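Local coordinates for Ras-related protein Rab-21 (Homo sapiens, PDB 1Z08), which belongs to the Rab branch of the Ras family of small G proteins and has their P-loop nucleotide-binding fold, at residues Y146-K151 with E157-D162; V9-E14 with S21-Y26; V55-W60 with D162-M167. The protein carries 1 engineered substitution. One frame throughout, in Å; residues are numbered along the deposited sequence.

Interaction 1: Y146-K151 with E157-D162; sequences YHTSAK and EELFLD. With GNP (phosphoaminophosphonic acid-guanylate ester), chain F.
The phenol ring of Y146 meets helix 157-162 in two ways, with one face against L159 and with its hydroxyl against D162. L159 reaches it with CD1, which stands over the ring face 3.7 Å from the ring centroid, a CH-pi contact displaced slightly toward CD1 of the ring. The two side chains cross at about a right angle. With CG beside the backbone N (chi1 -56°), the ring lies alongside the helix and brings OH to D162, one helical turn beyond L159. There OH donates a hydrogen bond of 2.6 Å to D162 OD1, on the lone pair turned away from the other carboxylate oxygen; ring and carboxylate planes stand 64° apart. R166 NH1 also bonds this hydroxyl, so the ring is fixed at its end as well as over its face. The other branch of L159, CD2, lies 4.3 Å from T148 CG2, while T148 OG1 turns to N119. Here the C-terminal helix of the Ras-type G domain packs on strand 144-148 at the sheet edge. The strand leads into the S149-A150-K151 loop, the guanine-recognising SAK motif of the family. Its backbone faces O6 of phosphoaminophosphonic acid-guanylate ester: K151 N donates a hydrogen bond of 3.2 Å to O6 at a nearly straight 167°, whereas the shorter bond from A150 N is bent and weak. K151 CB lies 3.5 Å from N1 of the base, and the extended chain carries NZ onward to a salt bridge with D33. S149 OG bonds D122, itself a partner of the ligand.

Interaction 2: V9-E14 with S21-Y26; sequences VVLLGE and SLVLRY. With GNP (phosphoaminophosphonic acid-guanylate ester), chain F.
L11 on strand 9-12 faces V23 and L22 on helix 21-26, the first strand and helix of the P-loop fold, joined by the phosphate-binding loop. The tight part is small and wholly apolar. V23 CG2 sits at the fork of the leucine, 3.8 Å from L11 CD2 and 3.9 Å from L11 CD1, the two side chains meeting at a slant. V23 has CG1 anti to the backbone N (chi1 -176°), which places CG2 beside that N and in front of L11. Both residues are buried and both touch I59 of strand 54-61, so the pair belongs to a core shared with the neighbouring strand. Toward L22 the fit is looser: L11 CD2 comes 4.2 Å from L22 CB, and L22 also touches V85 and I156. R25, partly exposed, takes no part in the packing and bonds A150 O of the guanine-binding loop through NE. The strand end is different again: G13 has backbone angles that would press a CB against the preceding carbonyl, a constraint met by glycine, and its own carbonyl receives K19 NZ. E14, also partly exposed, follows in the phosphate-binding loop. In the first turn of helix 19-28 the contacts are polar. S21 N donates a hydrogen bond of 2.9 Å to O1A of phosphoaminophosphonic acid-guanylate ester, and S21 OG, held beside that N by a chi1 of -66°, gives the same oxygen a second bond of 2.8 Å.

Interaction 3: V55-W60 with D162-M167; sequences VNLAIW and DLCKRM
Strand 55-60 and helix 162-167 run steeply across each other, 110° between their directions and 10.6 Å between their axes at closest approach, with V55 and C164 the nearest CA pair. Side chains of alternate strand residues fill that gap, since V55 and L57 both turn to the helix while N56 between them turns off it. The chief contact from the helix is made by the C164 sulfur. It lies against the branched end of L57, 3.6 Å from L57 CD1 and 3.7 Å from L57 CD2, so that both methyls bear on one atom. A third methyl approaches from the preceding inward-facing strand position, V55 CG1 at 3.9 Å from C164 SG. For C164, chi1 of -74° sets the sulfur opposite the carbonyl carbon and directs it at the strand. L57 itself sits away from a staggered arrangement, its chi1 of -113° suggesting some torsional strain in the position that packs against the sulfur. One helical turn on, M167 adds a lighter contact: its chain is straight as far as SD and then bends, bringing CE 4.0 Å from L57 CD1 at a slant. All four residues are buried, and the contact is apolar throughout. F7 of strand 5-12 touches V55, L57 and M167, while L48 and I50 close on C164 from the hairpin side. The polar side chains of the helix go other ways, K165 outward and R166 to L114 O. The arrangement is that of the Ras-type G domain, in which the C-terminal helix lies across one face of the central sheet and reaches the antiparallel hairpin formed by strands 42-49 and 54-61.

All three contacts lie on one six-stranded sheet of the G domain, their centres 10 to 13 Å apart. Interaction 2 closes first along the chain; interaction 3 then opens at strand 54-61 and closes on helix 156-168 after interaction 1 has formed within the intervening chain. Interactions 1 and 3 share that helix and D162, so one helix spans from edge strand 144-148 to the hairpin. Strands 5-12 and 54-61 are neighbours, joining interactions 2 and 3 through V9 to A58 and W60. Interactions 1 and 2 both hold the bound ligand, at base and phosphate, and stacked rings of Y26 and F160 link their helices.

Interaction 1: Y146-K151 with E157-D162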
loop_
_atom_site.group_PDB
_atom_site.type_symbol
_atom_site.label_atom_id
_atom_site.label_comp_id
_atom_site.label_asym_id
_atom_site.label_seq_id
_atom_site.Cartn_x
_atom_site.Cartn_y
_atom_site.Cartn_z
ATOM N N TYR A 146 -4.335 -3.845 6.566
ATOM C CA TYR A 146 -3.085 -3.728 7.316
ATOM C C TYR A 146 -3.017 -2.378 8.022
ATOM O O TYR A 146 -3.480 -1.366 7.487
ATOM C CB TYR A 146 -1.876 -3.837 6.382
ATOM C CG TYR A 146 -1.805 -5.094 5.539
ATOM C CD1 TYR A 146 -2.480 -5.176 4.323
ATOM C CD2 TYR A 146 -1.043 -6.189 5.948
ATOM C CE1 TYR A 146 -2.410 -6.322 3.537
ATOM C CE2 TYR A 146 -0.961 -7.347 5.160
ATOM C CZ TYR A 146 -1.652 -7.399 3.959
ATOM O OH TYR A 146 -1.591 -8.523 3.165
ATOM N N HIS A 147 -2.426 -2.373 9.215
ATOM C CA HIS A 147 -2.166 -1.134 9.956
ATOM C C HIS A 147 -0.675 -0.807 9.897
ATOM O O HIS A 147 0.159 -1.671 10.160
ATOM C CB HIS A 147 -2.584 -1.275 11.421
ATOM C CG HIS A 147 -4.053 -1.484 11.628
ATOM N ND1 HIS A 147 -4.989 -0.509 11.364
ATOM C CD2 HIS A 147 -4.742 -2.546 12.106
ATOM C CE1 HIS A 147 -6.194 -0.966 11.655
ATOM N NE2 HIS A 147 -6.073 -2.199 12.107
ATOM N N THR A 148 -0.341 0.439 9.558
ATOM C CA THR A 148 1.061 0.865 9.495
ATOM C C THR A 148 1.316 2.221 10.142
ATOM O O THR A 148 0.406 3.035 10.287
ATOM C CB THR A 148 1.578 0.968 8.038
ATOM O OG1 THR A 148 0.792 1.929 7.319
ATOM C CG2 THR A 148 1.546 -0.386 7.327
ATOM N N SER A 149 2.571 2.437 10.528
ATOM C CA SER A 149 3.101 3.762 10.826
ATOM C C SER A 149 4.477 3.875 10.182
ATOM O O SER A 149 5.430 3.220 10.613
ATOM C CB SER A 149 3.213 4.002 12.336
ATOM O OG SER A 149 3.878 5.231 12.605
ATOM N N ALA A 150 4.573 4.698 9.142
ATOM C CA ALA A 150 5.856 4.996 8.516
ATOM C C ALA A 150 6.768 5.756 9.484
ATOM O O ALA A 150 7.980 5.553 9.486
ATOM C CB ALA A 150 5.651 5.786 7.229
ATOM N N LYS A 151 6.168 6.609 10.316
ATOM C CA LYS A 151 6.908 7.416 11.291
ATOM C C LYS A 151 7.593 6.566 12.370
ATOM O O LYS A 151 8.748 6.822 12.718
ATOM C CB LYS A 151 5.992 8.473 11.929
ATOM C CG LYS A 151 6.701 9.413 12.907
ATOM C CD LYS A 151 5.909 10.687 13.155
ATOM C CE LYS A 151 6.716 11.661 13.994
ATOM N NZ LYS A 151 6.224 13.063 13.860
ATOM N N GLU A 157 7.299 -3.916 7.368
ATOM C CA GLU A 157 7.963 -5.176 7.050
ATOM C C GLU A 157 6.922 -6.266 6.834
ATOM O O GLU A 157 6.988 -7.014 5.860
ATOM C CB GLU A 157 8.922 -5.581 8.175
ATOM C CG GLU A 157 10.103 -4.636 8.376
ATOM C CD GLU A 157 11.050 -4.592 7.185
ATOM O OE1 GLU A 157 11.286 -5.646 6.552
ATOM O OE2 GLU A 157 11.564 -3.495 6.885
ATOM N N GLU A 158 5.957 -6.318 7.750
ATOM C CA GLU A 158 4.864 -7.284 7.730
ATOM C C GLU A 158 3.974 -7.133 6.491
ATOM O O GLU A 158 3.578 -8.131 5.885
ATOM C CB GLU A 158 4.030 -7.150 9.011
ATOM C CG GLU A 158 4.783 -7.486 10.313
ATOM C CD GLU A 158 5.508 -6.297 10.959
ATOM O OE1 GLU A 158 5.964 -5.374 10.248
ATOM O OE2 GLU A 158 5.630 -6.299 12.203
ATOM N N LEU A 159 3.672 -5.887 6.120
ATOM C CA LEU A 159 2.856 -5.590 4.935
ATOM C C LEU A 159 3.476 -6.142 3.651
ATOM O O LEU A 159 2.822 -6.874 2.903
ATOM C CB LEU A 159 2.619 -4.076 4.795
ATOM C CG LEU A 159 2.131 -3.515 3.448
ATOM C CD1 LEU A 159 0.726 -3.987 3.091
ATOM C CD2 LEU A 159 2.211 -1.993 3.437
ATOM N N PHE A 160 4.732 -5.783 3.397
ATOM C CA PHE A 160 5.404 -6.201 2.169
ATOM C C PHE A 160 5.689 -7.699 2.147
ATOM O O PHE A 160 5.577 -8.332 1.097
ATOM C CB PHE A 160 6.671 -5.383 1.927
ATOM C CG PHE A 160 6.404 -3.998 1.401
ATOM C CD1 PHE A 160 6.139 -3.792 0.046
ATOM C CD2 PHE A 160 6.407 -2.900 2.256
ATOM C CE1 PHE A 160 5.887 -2.516 -0.445
ATOM C CE2 PHE A 160 6.158 -1.616 1.773
ATOM C CZ PHE A 160 5.897 -1.423 0.420
ATOM N N LEU A 161 6.042 -8.258 3.303
ATOM C CA LEU A 161 6.267 -9.701 3.421
ATOM C C LEU A 161 4.991 -10.482 3.116
ATOM O O LEU A 161 5.020 -11.447 2.350
ATOM C CB LEU A 161 6.808 -10.073 4.812
ATOM C CG LEU A 161 7.007 -11.564 5.132
ATOM C CD1 LEU A 161 8.094 -12.183 4.263
ATOM C CD2 LEU A 161 7.325 -11.776 6.609
ATOM N N ASP A 162 3.876 -10.054 3.705
ATOM C CA ASP A 162 2.593 -10.718 3.497
ATOM C C ASP A 162 2.112 -10.580 2.055
ATOM O O ASP A 162 1.604 -11.540 1.477
ATOM C CB ASP A 162 1.528 -10.193 4.466
ATOM C CG ASP A 162 0.342 -11.135 4.591
ATOM O OD1 ASP A 162 -0.797 -10.704 4.314
ATOM O OD2 ASP A 162 0.554 -12.312 4.955
HETATM P PG GNP F . 1.899 12.701 -2.303
HETATM O O1G GNP F . 1.463 14.136 -2.484
HETATM O O2G GNP F . 3.331 12.423 -2.681
HETATM O O3G GNP F . 0.868 11.912 -3.060
HETATM N N3B GNP F . 1.755 12.317 -0.749
HETATM P PB GNP F . 2.232 10.981 -0.008
HETATM O O1B GNP F . 1.127 10.003 0.084
HETATM O O2B GNP F . 3.481 10.500 -0.642
HETATM O O3A GNP F . 2.535 11.344 1.456
HETATM P PA GNP F . 3.896 11.597 2.133
HETATM O O1A GNP F . 4.602 10.314 2.331
HETATM O O2A GNP F . 4.661 12.687 1.478
HETATM O "O5'" GNP F . 3.514 12.097 3.575
HETATM C "C5'" GNP F . 2.574 13.159 3.740
HETATM C "C4'" GNP F . 2.606 13.657 5.174
HETATM O "O4'" GNP F . 2.173 12.603 6.072
HETATM C "C3'" GNP F . 3.976 14.103 5.675
HETATM O "O3'" GNP F . 3.790 15.223 6.521
HETATM C "C2'" GNP F . 4.475 12.866 6.420
HETATM O "O2'" GNP F . 5.447 13.132 7.412
HETATM C "C1'" GNP F . 3.175 12.367 7.043
HETATM N N9 GNP F . 3.200 10.948 7.385
HETATM C C8 GNP F . 3.437 9.884 6.543
HETATM N N7 GNP F . 3.401 8.727 7.145
HETATM C C5 GNP F . 3.122 9.043 8.472
HETATM C C6 GNP F . 2.961 8.206 9.608
HETATM O O6 GNP F . 3.031 6.971 9.667
HETATM N N1 GNP F . 2.677 8.931 10.771
HETATM C C2 GNP F . 2.573 10.302 10.826
HETATM N N2 GNP F . 2.300 10.835 12.025
HETATM N N3 GNP F . 2.720 11.095 9.772
HETATM C C4 GNP F . 2.997 10.406 8.633
#

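Interaction 2: V9-E14 with S21-Y26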
loop_
_atom_site.group_PDB
_atom_site.type_symbol
_atom_site.label_atom_id
_atom_site.label_comp_id
_atom_site.label_asym_id
_atom_site.label_seq_id
_atom_site.Cartn_x
_atom_site.Cartn_y
_atom_site.Cartn_z
ATOM N N VAL A 9 4.424 -3.837 -7.783
ATOM C CA VAL A 9 3.516 -3.357 -6.746
ATOM C C VAL A 9 3.338 -1.844 -6.893
ATOM O O VAL A 9 4.315 -1.113 -7.061
ATOM C CB VAL A 9 4.046 -3.732 -5.327
ATOM C CG1 VAL A 9 3.223 -3.080 -4.234
ATOM C CG2 VAL A 9 4.059 -5.250 -5.146
ATOM N N VAL A 10 2.089 -1.385 -6.851
ATOM C CA VAL A 10 1.784 0.039 -6.974
ATOM C C VAL A 10 1.140 0.564 -5.688
ATOM O O VAL A 10 0.279 -0.093 -5.105
ATOM C CB VAL A 10 0.891 0.329 -8.226
ATOM C CG1 VAL A 10 -0.449 -0.403 -8.146
ATOM C CG2 VAL A 10 0.685 1.822 -8.431
ATOM N N LEU A 11 1.587 1.734 -5.242
ATOM C CA LEU A 11 0.954 2.421 -4.120
ATOM C C LEU A 11 0.004 3.492 -4.641
ATOM O O LEU A 11 0.360 4.298 -5.507
ATOM C CB LEU A 11 1.999 3.025 -3.172
ATOM C CG LEU A 11 2.613 2.064 -2.145
ATOM C CD1 LEU A 11 3.766 1.262 -2.742
ATOM C CD2 LEU A 11 3.075 2.817 -0.912
ATOM N N LEU A 12 -1.220 3.476 -4.124
ATOM C CA LEU A 12 -2.232 4.447 -4.516
ATOM C C LEU A 12 -2.857 5.069 -3.275
ATOM O O LEU A 12 -2.877 4.452 -2.209
ATOM C CB LEU A 12 -3.300 3.785 -5.398
ATOM C CG LEU A 12 -2.796 3.150 -6.704
ATOM C CD1 LEU A 12 -3.757 2.099 -7.236
ATOM C CD2 LEU A 12 -2.499 4.210 -7.763
ATOM N N GLY A 13 -3.345 6.299 -3.415
ATOM C CA GLY A 13 -3.999 6.998 -2.313
ATOM C C GLY A 13 -3.855 8.506 -2.390
ATOM O O GLY A 13 -3.025 9.023 -3.137
ATOM N N GLU A 14 -4.660 9.203 -1.594
ATOM C CA GLU A 14 -4.704 10.670 -1.578
ATOM C C GLU A 14 -3.393 11.320 -1.134
ATOM O O GLU A 14 -2.496 10.649 -0.617
ATOM C CB GLU A 14 -5.861 11.151 -0.696
ATOM C CG GLU A 14 -7.236 10.711 -1.181
ATOM C CD GLU A 14 -7.604 11.311 -2.530
ATOM O OE1 GLU A 14 -7.845 12.537 -2.595
ATOM O OE2 GLU A 14 -7.662 10.553 -3.522
ATOM N N SER A 21 6.311 7.952 2.187
ATOM C CA SER A 21 6.834 7.640 3.516
ATOM C C SER A 21 6.917 6.134 3.774
ATOM O O SER A 21 7.869 5.665 4.402
ATOM C CB SER A 21 6.014 8.331 4.610
ATOM O OG SER A 21 6.163 9.742 4.535
ATOM N N LEU A 22 5.930 5.381 3.291
ATOM C CA LEU A 22 5.958 3.923 3.430
ATOM C C LEU A 22 7.135 3.326 2.661
ATOM O O LEU A 22 7.874 2.502 3.199
ATOM C CB LEU A 22 4.636 3.289 2.977
ATOM C CG LEU A 22 3.431 3.464 3.917
ATOM C CD1 LEU A 22 2.143 3.050 3.225
ATOM C CD2 LEU A 22 3.604 2.692 5.214
ATOM N N VAL A 23 7.313 3.763 1.416
ATOM C CA VAL A 23 8.379 3.248 0.556
ATOM C C VAL A 23 9.759 3.663 1.082
ATOM O O VAL A 23 10.664 2.830 1.192
ATOM C CB VAL A 23 8.208 3.704 -0.916
ATOM C CG1 VAL A 23 9.282 3.071 -1.804
ATOM C CG2 VAL A 23 6.820 3.346 -1.440
ATOM N N LEU A 24 9.908 4.943 1.423
ATOM C CA LEU A 24 11.179 5.455 1.939
ATOM C C LEU A 24 11.614 4.726 3.210
ATOM O O LEU A 24 12.778 4.340 3.336
ATOM C CB LEU A 24 11.118 6.971 2.166
ATOM C CG LEU A 24 12.357 7.678 2.737
ATOM C CD1 LEU A 24 13.546 7.623 1.778
ATOM C CD2 LEU A 24 12.025 9.120 3.095
ATOM N N ARG A 25 10.681 4.527 4.141
ATOM C CA ARG A 25 10.975 3.788 5.367
ATOM C C ARG A 25 11.394 2.348 5.060
ATOM O O ARG A 25 12.362 1.851 5.627
ATOM C CB ARG A 25 9.782 3.809 6.334
ATOM C CG ARG A 25 9.972 2.974 7.603
ATOM C CD ARG A 25 11.085 3.523 8.493
ATOM N NE ARG A 25 10.622 4.614 9.347
ATOM C CZ ARG A 25 11.418 5.367 10.103
ATOM N NH1 ARG A 25 12.732 5.158 10.114
ATOM N NH2 ARG A 25 10.902 6.333 10.849
ATOM N N TYR A 26 10.669 1.695 4.154
ATOM C CA TYR A 26 10.951 0.302 3.793
ATOM C C TYR A 26 12.289 0.135 3.057
ATOM O O TYR A 26 13.023 -0.826 3.306
ATOM C CB TYR A 26 9.803 -0.270 2.954
ATOM C CG TYR A 26 9.863 -1.769 2.715
ATOM C CD1 TYR A 26 9.970 -2.668 3.778
ATOM C CD2 TYR A 26 9.787 -2.287 1.422
ATOM C CE1 TYR A 26 10.018 -4.045 3.556
ATOM C CE2 TYR A 26 9.829 -3.659 1.191
ATOM C CZ TYR A 26 9.947 -4.532 2.259
ATOM O OH TYR A 26 9.986 -5.891 2.025
HETATM P PG GNP F . 1.899 12.701 -2.303
HETATM O O1G GNP F . 1.463 14.136 -2.484
HETATM O O2G GNP F . 3.331 12.423 -2.681
HETATM O O3G GNP F . 0.868 11.912 -3.060
HETATM N N3B GNP F . 1.755 12.317 -0.749
HETATM P PB GNP F . 2.232 10.981 -0.008
HETATM O O1B GNP F . 1.127 10.003 0.084
HETATM O O2B GNP F . 3.481 10.500 -0.642
HETATM O O3A GNP F . 2.535 11.344 1.456
HETATM P PA GNP F . 3.896 11.597 2.133
HETATM O O1A GNP F . 4.602 10.314 2.331
HETATM O O2A GNP F . 4.661 12.687 1.478
HETATM O "O5'" GNP F . 3.514 12.097 3.575
HETATM C "C5'" GNP F . 2.574 13.159 3.740
HETATM C "C4'" GNP F . 2.606 13.657 5.174
HETATM O "O4'" GNP F . 2.173 12.603 6.072
HETATM C "C3'" GNP F . 3.976 14.103 5.675
HETATM O "O3'" GNP F . 3.790 15.223 6.521
HETATM C "C2'" GNP F . 4.475 12.866 6.420
HETATM O "O2'" GNP F . 5.447 13.132 7.412
HETATM C "C1'" GNP F . 3.175 12.367 7.043
HETATM N N9 GNP F . 3.200 10.948 7.385
HETATM C C8 GNP F . 3.437 9.884 6.543
HETATM N N7 GNP F . 3.401 8.727 7.145
HETATM C C5 GNP F . 3.122 9.043 8.472
HETATM C C6 GNP F . 2.961 8.206 9.608
HETATM O O6 GNP F . 3.031 6.971 9.667
HETATM N N1 GNP F . 2.677 8.931 10.771
HETATM C C2 GNP F . 2.573 10.302 10.826
HETATM N N2 GNP F . 2.300 10.835 12.025
HETATM N N3 GNP F . 2.720 11.095 9.772
HETATM C C4 GNP F . 2.997 10.406 8.633
#

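Interaction 3: V55-W60 with D162-M167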
loop_
_atom_site.group_PDB
_atom_site.type_symbol
_atom_site.label_atom_id
_atom_site.label_comp_id
_atom_site.label_asym_id
_atom_site.label_seq_id
_atom_site.Cartn_x
_atom_site.Cartn_y
_atom_site.Cartn_z
ATOM N N VAL A 55 12.831 -12.935 -4.133
ATOM C CA VAL A 55 11.726 -12.111 -4.613
ATOM C C VAL A 55 12.238 -10.707 -4.927
ATOM O O VAL A 55 12.810 -10.041 -4.061
ATOM C CB VAL A 55 10.575 -12.044 -3.572
ATOM C CG1 VAL A 55 9.454 -11.127 -4.051
ATOM C CG2 VAL A 55 10.030 -13.436 -3.279
ATOM N N ASN A 56 12.046 -10.273 -6.173
ATOM C CA ASN A 56 12.393 -8.914 -6.585
ATOM C C ASN A 56 11.135 -8.072 -6.748
ATOM O O ASN A 56 10.255 -8.410 -7.535
ATOM C CB ASN A 56 13.190 -8.922 -7.896
ATOM C CG ASN A 56 14.438 -9.784 -7.825
ATOM O OD1 ASN A 56 14.889 -10.171 -6.744
ATOM N ND2 ASN A 56 15.006 -10.083 -8.985
ATOM N N LEU A 57 11.052 -6.985 -5.987
ATOM C CA LEU A 57 9.895 -6.096 -6.029
ATOM C C LEU A 57 10.187 -4.810 -6.784
ATOM O O LEU A 57 11.184 -4.141 -6.522
ATOM C CB LEU A 57 9.425 -5.760 -4.608
ATOM C CG LEU A 57 8.066 -6.251 -4.103
ATOM C CD1 LEU A 57 7.777 -7.699 -4.484
ATOM C CD2 LEU A 57 7.986 -6.048 -2.594
ATOM N N ALA A 58 9.315 -4.488 -7.733
ATOM C CA ALA A 58 9.300 -3.181 -8.371
ATOM C C ALA A 58 8.201 -2.380 -7.689
ATOM O O ALA A 58 7.014 -2.582 -7.961
ATOM C CB ALA A 58 9.032 -3.311 -9.862
ATOM N N ILE A 59 8.606 -1.494 -6.786
ATOM C CA ILE A 59 7.666 -0.743 -5.962
ATOM C C ILE A 59 7.428 0.632 -6.574
ATOM O O ILE A 59 8.308 1.497 -6.546
ATOM C CB ILE A 59 8.163 -0.607 -4.496
ATOM C CG1 ILE A 59 8.390 -1.994 -3.872
ATOM C CG2 ILE A 59 7.173 0.220 -3.663
ATOM C CD1 ILE A 59 9.101 -1.967 -2.527
ATOM N N TRP A 60 6.228 0.816 -7.118
ATOM C CA TRP A 60 5.842 2.056 -7.782
ATOM C C TRP A 60 5.165 3.031 -6.831
ATOM O O TRP A 60 4.232 2.660 -6.117
ATOM C CB TRP A 60 4.908 1.765 -8.955
ATOM C CG TRP A 60 5.615 1.283 -10.170
ATOM C CD1 TRP A 60 6.052 0.013 -10.414
ATOM C CD2 TRP A 60 5.975 2.061 -11.316
ATOM N NE1 TRP A 60 6.667 -0.047 -11.643
ATOM C CE2 TRP A 60 6.631 1.196 -12.220
ATOM C CE3 TRP A 60 5.813 3.409 -11.666
ATOM C CZ2 TRP A 60 7.123 1.633 -13.456
ATOM C CZ3 TRP A 60 6.299 3.845 -12.896
ATOM C CH2 TRP A 60 6.949 2.958 -13.776
ATOM N N ASP A 162 3.876 -10.054 3.705
ATOM C CA ASP A 162 2.593 -10.718 3.497
ATOM C C ASP A 162 2.112 -10.580 2.055
ATOM O O ASP A 162 1.604 -11.540 1.477
ATOM C CB ASP A 162 1.528 -10.193 4.466
ATOM C CG ASP A 162 0.342 -11.135 4.591
ATOM O OD1 ASP A 162 -0.797 -10.704 4.314
ATOM O OD2 ASP A 162 0.554 -12.312 4.955
ATOM N N LEU A 163 2.283 -9.391 1.476
ATOM C CA LEU A 163 1.902 -9.156 0.082
ATOM C C LEU A 163 2.670 -10.083 -0.857
ATOM O O LEU A 163 2.087 -10.662 -1.771
ATOM C CB LEU A 163 2.084 -7.679 -0.308
ATOM C CG LEU A 163 1.766 -7.215 -1.740
ATOM C CD1 LEU A 163 0.357 -7.562 -2.192
ATOM C CD2 LEU A 163 1.993 -5.724 -1.865
ATOM N N CYS A 164 3.970 -10.229 -0.605
ATOM C CA CYS A 164 4.830 -11.132 -1.373
ATOM C C CYS A 164 4.377 -12.589 -1.268
ATOM O O CYS A 164 4.335 -13.299 -2.274
ATOM C CB CYS A 164 6.286 -10.996 -0.926
ATOM S SG CYS A 164 7.092 -9.482 -1.479
ATOM N N LYS A 165 4.039 -13.021 -0.052
ATOM C CA LYS A 165 3.532 -14.375 0.184
ATOM C C LYS A 165 2.253 -14.630 -0.605
ATOM O O LYS A 165 2.094 -15.686 -1.213
ATOM C CB LYS A 165 3.259 -14.606 1.671
ATOM C CG LYS A 165 4.492 -14.768 2.532
ATOM C CD LYS A 165 4.074 -15.043 3.970
ATOM C CE LYS A 165 5.245 -14.953 4.927
ATOM N NZ LYS A 165 4.779 -15.098 6.334
ATOM N N ARG A 166 1.349 -13.654 -0.584
ATOM C CA ARG A 166 0.078 -13.756 -1.295
ATOM C C ARG A 166 0.260 -13.736 -2.817
ATOM O O ARG A 166 -0.475 -14.415 -3.538
ATOM C CB ARG A 166 -0.873 -12.642 -0.858
ATOM C CG ARG A 166 -1.351 -12.728 0.591
ATOM C CD ARG A 166 -1.990 -11.414 1.040
ATOM N NE ARG A 166 -3.139 -11.056 0.208
ATOM C CZ ARG A 166 -3.560 -9.813 -0.014
ATOM N NH1 ARG A 166 -2.925 -8.778 0.525
ATOM N NH2 ARG A 166 -4.613 -9.603 -0.793
ATOM N N MET A 167 1.233 -12.964 -3.299
ATOM C CA MET A 167 1.537 -12.920 -4.737
ATOM C C MET A 167 2.214 -14.202 -5.238
ATOM O O MET A 167 2.021 -14.604 -6.390
ATOM C CB MET A 167 2.374 -11.687 -5.092
ATOM C CG MET A 167 1.607 -10.371 -4.979
ATOM S SD MET A 167 2.549 -8.898 -5.439
ATOM C CE MET A 167 3.957 -8.998 -4.334
#